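Local coordinates for protein transcriptional regulator, Crp/Fnr family (Eubacterium rectale ATCC 33656, PDB 3DV8) that probably regulates transcription as a Crp/Fnr-family factor, pairing a cyclic nucleotide-binding-type sensor domain with a DNA-binding helix-turn-helix domain, at residues A108-Y111 with K112-K116; E184-T187 with R188-Y192. All coordinates share one frame; numbering follows the deposited sequence.

Overall arrangement
Both contacts are local, between side chains one turn apart on a single helix, and they lie in different domains, with centres about 47 Å apart, on opposite sides of the chain's centre. Contact 1, on helix 108-117, belongs to the cyclic nucleotide-binding domain; contact 2, on helix 183-195, to the helix-turn-helix domain. Each is partly buried, with apolar residues turned to the protein and charged ones outward. Their chemistry differs: across contact 1 the side chains meet through an aromatic ring edge, a selenomethionine methyl and aliphatic groups, beside the long helix 119-145 and the second subunit, whereas contact 2 adds a salt bridge and arginine packing on the probable recognition helix.

Contact 1 (A108-Y111 with K112-K116); sequences AEIY and KGIMK
Tyr111 holds its ring anti to the backbone N (chi1 -167°), and Met115, modelled as selenomethionine, likewise sends CG anti to its own N (chi1 -154°). A bend at the end of the Met115 chain (chi3 -28°) then returns CE to the rim of the ring, near its plane and 3.5 Å from Tyr111 CE2. The selenium stands farther off, with Met115 SE 5.4 Å from the ring centroid of Tyr111 in an oblique Met-aromatic contact. The backbone sets this spacing through the bond from Met115 N to Tyr111 O, 3.0 Å. One residue back, Ile110 CG2 approaches Ile114 CD1 loosely at 4.4 Å, and both isoleucines lean on helix 16-23. The Tyr111 hydroxyl is hydrogen-bonded to Thr125 OG1 on helix 119-145, which ties the far end of the ring to that helix. A leucine in place of Tyr111 would probably leave Thr125 without this partner and Met115 CE without the ring edge that it meets. Met115 also packs on Asn123 of the second subunit. Helix 108-117, which follows the last strand of the beta-roll and leads to the long helix 119-145, is characteristic of the cyclic nucleotide-binding domain in Crp/Fnr regulators.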
loop_
_atom_site.group_PDB
_atom_site.type_symbol
_atom_site.label_atom_id
_atom_site.label_comp_id
_atom_site.label_asym_id
_atom_site.label_seq_id
_atom_site.Cartn_x
_atom_site.Cartn_y
_atom_site.Cartn_z
ATOM N N ALA A 108 11.547 -0.359 -20.314
ATOM C CA ALA A 108 10.837 -1.448 -19.625
ATOM C C ALA A 108 11.132 -2.833 -20.190
ATOM O O ALA A 108 11.427 -3.749 -19.425
ATOM C CB ALA A 108 9.342 -1.190 -19.616
ATOM N N GLU A 109 11.069 -2.975 -21.517
ATOM C CA GLU A 109 11.361 -4.265 -22.195
ATOM C C GLU A 109 12.761 -4.807 -21.858
ATOM O O GLU A 109 12.924 -6.006 -21.633
ATOM C CB GLU A 109 11.134 -4.217 -23.733
ATOM C CG GLU A 109 12.042 -3.296 -24.615
ATOM C CD GLU A 109 11.600 -1.822 -24.690
ATOM O OE1 GLU A 109 11.104 -1.261 -23.675
ATOM O OE2 GLU A 109 11.768 -1.220 -25.782
ATOM N N ILE A 110 13.735 -3.896 -21.798
ATOM C CA ILE A 110 15.128 -4.196 -21.456
ATOM C C ILE A 110 15.273 -4.613 -20.003
ATOM O O ILE A 110 15.926 -5.621 -19.714
ATOM C CB ILE A 110 16.042 -2.982 -21.754
ATOM C CG1 ILE A 110 16.198 -2.846 -23.268
ATOM C CG2 ILE A 110 17.418 -3.125 -21.102
ATOM C CD1 ILE A 110 16.754 -1.556 -23.682
ATOM N N TYR A 111 14.677 -3.834 -19.102
ATOM C CA TYR A 111 14.734 -4.124 -17.663
ATOM C C TYR A 111 14.013 -5.453 -17.341
ATOM O O TYR A 111 14.561 -6.279 -16.603
ATOM C CB TYR A 111 14.195 -2.950 -16.829
ATOM C CG TYR A 111 14.523 -3.088 -15.362
ATOM C CD1 TYR A 111 15.743 -2.633 -14.841
ATOM C CD2 TYR A 111 13.636 -3.696 -14.501
ATOM C CE1 TYR A 111 16.055 -2.773 -13.475
ATOM C CE2 TYR A 111 13.928 -3.856 -13.133
ATOM C CZ TYR A 111 15.139 -3.391 -12.625
ATOM O OH TYR A 111 15.426 -3.540 -11.287
ATOM N N LYS A 112 12.825 -5.643 -17.935
ATOM C CA LYS A 112 12.018 -6.886 -17.836
ATOM C C LYS A 112 12.817 -8.123 -18.264
ATOM O O LYS A 112 12.765 -9.148 -17.586
ATOM C CB LYS A 112 10.752 -6.782 -18.707
ATOM C CG LYS A 112 9.723 -7.894 -18.512
ATOM C CD LYS A 112 8.640 -7.800 -19.561
ATOM C CE LYS A 112 7.574 -8.844 -19.330
ATOM N NZ LYS A 112 6.703 -8.980 -20.533
ATOM N N GLY A 113 13.535 -8.006 -19.387
ATOM C CA GLY A 113 14.386 -9.074 -19.936
ATOM C C GLY A 113 15.496 -9.515 -18.993
ATOM O O GLY A 113 15.675 -10.707 -18.787
ATOM N N ILE A 114 16.226 -8.546 -18.432
ATOM C CA ILE A 114 17.303 -8.778 -17.442
ATOM C C ILE A 114 16.745 -9.416 -16.154
ATOM O O ILE A 114 17.367 -10.300 -15.559
ATOM C CB ILE A 114 18.053 -7.442 -17.085
ATOM C CG1 ILE A 114 18.852 -6.923 -18.292
ATOM C CG2 ILE A 114 19.015 -7.622 -15.901
ATOM C CD1 ILE A 114 19.501 -5.571 -18.083
HETATM N N MSE A 115 15.564 -8.951 -15.760
HETATM C CA MSE A 115 14.850 -9.408 -14.550
HETATM C C MSE A 115 14.410 -10.890 -14.640
HETATM O O MSE A 115 14.412 -11.605 -13.628
HETATM C CB MSE A 115 13.638 -8.498 -14.338
HETATM C CG MSE A 115 13.124 -8.367 -12.941
HETATM SE SE MSE A 115 11.483 -7.274 -12.896
HETATM C CE MSE A 115 11.660 -6.225 -14.259
ATOM N N LYS A 116 14.040 -11.327 -15.847
ATOM C CA LYS A 116 13.627 -12.711 -16.127
ATOM C C LYS A 116 14.743 -13.717 -15.816
ATOM O O LYS A 116 14.468 -14.764 -15.245
ATOM C CB LYS A 116 13.180 -12.830 -17.602
ATOM C CG LYS A 116 12.722 -14.216 -18.119
ATOM C CD LYS A 116 12.393 -14.123 -19.629
ATOM C CE LYS A 116 11.995 -15.462 -20.256
ATOM N NZ LYS A 116 13.088 -16.476 -20.224
#

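Contact 2 (E184-T187 with R188-Y192); sequences EVIT and RMLRY
Glu184 and Arg188 meet one turn apart on helix 183-195, the second helix of the helix-turn-helix and, as in other Crp/Fnr regulators, probably the one that reads DNA. The glutamate, with CG anti to the backbone N and a turn at chi2 (71°), and the arginine, bent at chi2 and chi3, fold onto each other: Glu184 CG covers one face of the guanidinium, and the carboxylate and guanidinium planes are inclined by only 15°. Glu184 OE2 makes a salt bridge to Arg188 NH1 at 3.2 Å, but from well outside the guanidinium plane, so charge attraction rather than a directed N-H links them. Val185 takes part through its backbone, where Val185 O accepts a hydrogen bond from Met189 N at 3.0 Å; the side chains of both residues rest on helix 148-163. Ile186 runs side by side with Leu190, CG2 of the isoleucine 3.7 Å from CD1 of the leucine, and the pair faces helix 172-179, joining the two helices of the motif through an apolar seam. Leu190 also reaches Leu201 on strand 199-202, in the small sheet beside the helix. Thr187 is buried, and its OG1 is hydrogen-bonded to Arg183 O, a turn earlier, and to His172 ND1, which ties this helix to the start of helix 172-179. Its methyl packs against Arg191, whose chain runs extended from CG to NE alongside the threonine: Thr187 CG2 sits over the centre of the guanidinium, 3.7 Å from Arg191 CZ.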
loop_
_atom_site.group_PDB
_atom_site.type_symbol
_atom_site.label_atom_id
_atom_site.label_comp_id
_atom_site.label_asym_id
_atom_site.label_seq_id
_atom_site.Cartn_x
_atom_site.Cartn_y
_atom_site.Cartn_z
ATOM N N GLU A 184 -10.979 24.360 0.543
ATOM C CA GLU A 184 -11.743 25.079 1.568
ATOM C C GLU A 184 -11.413 24.583 2.989
ATOM O O GLU A 184 -11.274 25.401 3.899
ATOM C CB GLU A 184 -13.253 24.991 1.265
ATOM C CG GLU A 184 -14.170 25.775 2.214
ATOM C CD GLU A 184 -14.092 27.300 2.063
ATOM O OE1 GLU A 184 -14.662 27.820 1.077
ATOM O OE2 GLU A 184 -13.525 27.984 2.958
ATOM N N VAL A 185 -11.276 23.265 3.160
ATOM C CA VAL A 185 -10.908 22.661 4.461
ATOM C C VAL A 185 -9.458 23.023 4.836
ATOM O O VAL A 185 -9.173 23.287 6.004
ATOM C CB VAL A 185 -11.097 21.107 4.484
ATOM C CG1 VAL A 185 -10.769 20.544 5.849
ATOM C CG2 VAL A 185 -12.517 20.724 4.129
ATOM N N ILE A 186 -8.558 23.026 3.846
ATOM C CA ILE A 186 -7.153 23.401 4.047
ATOM C C ILE A 186 -7.076 24.886 4.435
ATOM O O ILE A 186 -6.407 25.223 5.407
ATOM C CB ILE A 186 -6.249 23.112 2.790
ATOM C CG1 ILE A 186 -6.202 21.616 2.450
ATOM C CG2 ILE A 186 -4.818 23.623 3.003
ATOM C CD1 ILE A 186 -5.617 20.712 3.524
ATOM N N THR A 187 -7.771 25.755 3.693
ATOM C CA THR A 187 -7.814 27.204 4.005
ATOM C C THR A 187 -8.308 27.468 5.434
ATOM O O THR A 187 -7.723 28.285 6.140
ATOM C CB THR A 187 -8.706 27.980 3.029
ATOM O OG1 THR A 187 -8.290 27.687 1.698
ATOM C CG2 THR A 187 -8.611 29.487 3.270
ATOM N N ARG A 188 -9.362 26.749 5.837
ATOM C CA ARG A 188 -9.952 26.842 7.191
ATOM C C ARG A 188 -8.893 26.470 8.244
ATOM O O ARG A 188 -8.749 27.162 9.266
ATOM C CB ARG A 188 -11.128 25.858 7.362
ATOM C CG ARG A 188 -12.339 26.385 8.140
ATOM C CD ARG A 188 -13.492 26.756 7.183
ATOM N NE ARG A 188 -14.024 25.551 6.521
ATOM C CZ ARG A 188 -14.949 25.516 5.552
ATOM N NH1 ARG A 188 -15.492 26.637 5.058
ATOM N NH2 ARG A 188 -15.320 24.329 5.039
HETATM N N MSE A 189 -8.166 25.379 7.957
HETATM C CA MSE A 189 -7.109 24.837 8.819
HETATM C C MSE A 189 -5.910 25.765 8.948
HETATM O O MSE A 189 -5.360 25.892 10.049
HETATM C CB MSE A 189 -6.615 23.480 8.294
HETATM C CG MSE A 189 -5.743 22.697 9.261
HETATM SE SE MSE A 189 -6.750 22.150 10.836
HETATM C CE MSE A 189 -8.024 20.880 10.016
ATOM N N LEU A 190 -5.485 26.361 7.827
ATOM C CA LEU A 190 -4.360 27.302 7.821
ATOM C C LEU A 190 -4.711 28.580 8.603
ATOM O O LEU A 190 -3.857 29.131 9.307
ATOM C CB LEU A 190 -3.892 27.607 6.389
ATOM C CG LEU A 190 -3.293 26.424 5.606
ATOM C CD1 LEU A 190 -3.197 26.758 4.116
ATOM C CD2 LEU A 190 -1.927 25.945 6.160
ATOM N N ARG A 191 -5.966 29.024 8.494
ATOM C CA ARG A 191 -6.466 30.196 9.251
ATOM C C ARG A 191 -6.561 29.932 10.763
ATOM O O ARG A 191 -6.340 30.846 11.561
ATOM C CB ARG A 191 -7.782 30.698 8.669
ATOM C CG ARG A 191 -7.572 31.356 7.314
ATOM C CD ARG A 191 -8.884 31.641 6.639
ATOM N NE ARG A 191 -8.722 32.456 5.438
ATOM C CZ ARG A 191 -9.712 32.803 4.610
ATOM N NH1 ARG A 191 -10.980 32.415 4.827
ATOM N NH2 ARG A 191 -9.433 33.552 3.539
ATOM N N TYR A 192 -6.888 28.691 11.137
ATOM C CA TYR A 192 -6.845 28.240 12.544
ATOM C C TYR A 192 -5.387 28.261 13.055
ATOM O O TYR A 192 -5.131 28.676 14.187
ATOM C CB TYR A 192 -7.489 26.846 12.701
ATOM C CG TYR A 192 -7.162 26.135 13.995
ATOM C CD1 TYR A 192 -7.649 26.603 15.225
ATOM C CD2 TYR A 192 -6.361 24.984 13.998
ATOM C CE1 TYR A 192 -7.328 25.936 16.437
ATOM C CE2 TYR A 192 -6.039 24.314 15.193
ATOM C CZ TYR A 192 -6.523 24.795 16.400
ATOM O OH TYR A 192 -6.196 24.129 17.548
#